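Side-chain contact in PlzA (Borrelia burgdorferi, PDB 7MIE), which binds the bacterial second messenger cyclic di-GMP and, as a PilZ-domain receptor, probably relays its signal to downstream processes: residues R31-G34 against A35-G39. Sequence-based numbering, arbitrary orientation.
Sequences RDYG and AKYRG
At the C-terminal end of helix 26-36, Tyr33 and Tyr37 form an i, i+4 aromatic pair, one turn apart, on the face of the helix turned to helix 149-164. Their side chains run alongside each other, and the rings meet at their edges: Tyr33 CD1 lies 3.6 Å from Tyr37 CE2. The spacing of four puts both on one side, and with CG anti to the carbonyl carbon in each (chi1 -87° and -66°) the rings run in the same direction. Lys36, with CG anti to its backbone N, places that CG over the centre of one face of the Tyr37 ring, 3.8 Å above its plane. The final turn is closed by backbone hydrogen bonds from Lys36 N to Asp32 O and from Tyr37 N to Tyr33 O, both 2.9 Å, although Tyr37 itself has already left helical backbone angles. Both rings pack on helix 149-164, Tyr33 against Ile153 and Lys157, Tyr37 against Leu159 and Leu163. Their hydroxyls hydrogen-bond separate carboxylate oxygens of Asp160, OD2 for Tyr33 and OD1 for Tyr37. One carboxylate thus receives two phenols from successive turns, fixing both ring ends and probably dispersing its negative charge where helix 26-36 docks.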
ATOM      1  N   ARG A  31      -8.813  21.120  -4.119  1.00 26.32           N
ATOM      2  CA  ARG A  31      -7.955  21.986  -3.307  1.00 28.48           C
ATOM      3  C   ARG A  31      -8.284  21.829  -1.818  1.00 27.35           C
ATOM      4  O   ARG A  31      -7.369  21.748  -0.996  1.00 27.25           O
ATOM      5  CB  ARG A  31      -8.093  23.459  -3.732  1.00 32.30           C
ATOM      6  CG  ARG A  31      -7.452  23.766  -5.082  1.00 40.86           C
ATOM      7  CD  ARG A  31      -7.540  25.210  -5.593  1.00 45.72           C
ATOM      8  NE  ARG A  31      -8.860  25.844  -5.674  1.00 49.79           N
ATOM      9  CZ  ARG A  31      -9.395  26.558  -4.684  1.00 50.74           C
ATOM     10  NH1 ARG A  31      -8.714  26.714  -3.568  1.00 52.97           N
ATOM     11  NH2 ARG A  31     -10.587  27.118  -4.804  1.00 57.02           N
ATOM     12  N   ASP A  32      -9.584  21.767  -1.477  1.00 25.14           N
ATOM     13  CA  ASP A  32      -9.987  21.553  -0.080  1.00 25.82           C
ATOM     14  C   ASP A  32      -9.468  20.210   0.444  1.00 23.94           C
ATOM     15  O   ASP A  32      -8.929  20.107   1.540  1.00 25.29           O
ATOM     16  CB  ASP A  32     -11.508  21.521   0.099  1.00 28.72           C
ATOM     17  CG  ASP A  32     -12.239  22.812  -0.285  1.00 32.55           C
ATOM     18  OD1 ASP A  32     -11.580  23.869  -0.384  1.00 33.11           O
ATOM     19  OD2 ASP A  32     -13.467  22.724  -0.534  1.00 36.26           O
ATOM     20  N   TYR A  33      -9.595  19.137  -0.363  1.00 22.98           N
ATOM     21  CA  TYR A  33      -9.105  17.838   0.060  1.00 23.22           C
ATOM     22  C   TYR A  33      -7.581  17.819   0.215  1.00 23.07           C
ATOM     23  O   TYR A  33      -7.081  17.202   1.144  1.00 22.92           O
ATOM     24  CB  TYR A  33      -9.422  16.813  -1.032  1.00 23.20           C
ATOM     25  CG  TYR A  33     -10.780  16.167  -0.949  1.00 23.60           C
ATOM     26  CD1 TYR A  33     -11.211  15.595   0.237  1.00 24.41           C
ATOM     27  CD2 TYR A  33     -11.562  16.029  -2.086  1.00 23.73           C
ATOM     28  CE1 TYR A  33     -12.442  14.953   0.295  1.00 25.32           C
ATOM     29  CE2 TYR A  33     -12.775  15.346  -2.048  1.00 26.64           C
ATOM     30  CZ  TYR A  33     -13.203  14.793  -0.852  1.00 26.24           C
ATOM     31  OH  TYR A  33     -14.423  14.166  -0.757  1.00 27.78           O
ATOM     32  N   GLY A  34      -6.855  18.512  -0.675  1.00 24.11           N
ATOM     33  CA  GLY A  34      -5.407  18.706  -0.610  1.00 25.05           C
ATOM     34  C   GLY A  34      -4.952  19.284   0.725  1.00 27.33           C
ATOM     35  O   GLY A  34      -3.999  18.792   1.355  1.00 27.40           O
ATOM     36  N   ALA A  35      -5.708  20.285   1.191  1.00 25.80           N
ATOM     37  CA  ALA A  35      -5.352  20.944   2.448  1.00 26.06           C
ATOM     38  C   ALA A  35      -5.709  20.047   3.621  1.00 26.52           C
ATOM     39  O   ALA A  35      -4.905  19.843   4.520  1.00 29.76           O
ATOM     40  CB  ALA A  35      -6.089  22.272   2.548  1.00 27.38           C
ATOM     41  N   LYS A  36      -6.905  19.454   3.578  1.00 25.35           N
ATOM     42  CA  LYS A  36      -7.433  18.657   4.670  1.00 26.07           C
ATOM     43  C   LYS A  36      -6.560  17.426   4.895  1.00 27.76           C
ATOM     44  O   LYS A  36      -6.372  17.016   6.038  1.00 28.24           O
ATOM     45  CB  LYS A  36      -8.875  18.252   4.353  1.00 28.01           C
ATOM     46  CG  LYS A  36      -9.562  17.469   5.453  1.00 31.17           C
ATOM     47  CD  LYS A  36     -11.037  17.258   5.227  1.00 35.09           C
ATOM     48  CE  LYS A  36     -11.542  16.365   6.345  1.00 37.03           C
ATOM     49  NZ  LYS A  36     -12.984  16.522   6.547  1.00 40.37           N
ATOM     50  N   TYR A  37      -6.044  16.838   3.804  1.00 26.27           N
ATOM     51  CA  TYR A  37      -5.414  15.514   3.898  1.00 25.73           C
ATOM     52  C   TYR A  37      -3.923  15.557   3.621  1.00 27.38           C
ATOM     53  O   TYR A  37      -3.307  14.565   3.195  1.00 25.93           O
ATOM     54  CB  TYR A  37      -6.143  14.478   3.024  1.00 23.83           C
ATOM     55  CG  TYR A  37      -7.544  14.212   3.532  1.00 24.75           C
ATOM     56  CD1 TYR A  37      -7.738  13.747   4.827  1.00 25.97           C
ATOM     57  CD2 TYR A  37      -8.662  14.385   2.734  1.00 24.02           C
ATOM     58  CE1 TYR A  37      -9.009  13.502   5.336  1.00 25.82           C
ATOM     59  CE2 TYR A  37      -9.944  14.124   3.217  1.00 25.69           C
ATOM     60  CZ  TYR A  37     -10.113  13.704   4.534  1.00 26.44           C
ATOM     61  OH  TYR A  37     -11.351  13.439   5.055  1.00 28.09           O
ATOM     62  N   ARG A  38      -3.322  16.715   3.882  1.00 29.20           N
ATOM     63  CA  ARG A  38      -1.889  16.839   3.673  1.00 30.56           C
ATOM     64  C   ARG A  38      -1.207  15.786   4.539  1.00 28.61           C
ATOM     65  O   ARG A  38      -1.551  15.586   5.709  1.00 29.11           O
ATOM     66  CB  ARG A  38      -1.422  18.281   3.950  1.00 35.58           C
ATOM     67  CG  ARG A  38       0.093  18.451   3.915  1.00 43.69           C
ATOM     68  CD  ARG A  38       0.521  19.904   3.769  1.00 47.49           C
ATOM     69  NE  ARG A  38      -0.657  20.727   3.520  1.00 57.01           N
ATOM     70  CZ  ARG A  38      -1.221  21.548   4.410  1.00 60.15           C
ATOM     71  NH1 ARG A  38      -2.301  22.238   4.081  1.00 62.14           N
ATOM     72  NH2 ARG A  38      -0.696  21.687   5.618  1.00 61.26           N
ATOM     73  N   GLY A  39      -0.320  15.013   3.895  1.00 28.09           N
ATOM     74  CA  GLY A  39       0.469  14.020   4.601  1.00 27.94           C
ATOM     75  C   GLY A  39      -0.203  12.647   4.712  1.00 28.93           C
ATOM     76  O   GLY A  39       0.375  11.716   5.280  1.00 30.36           O
TER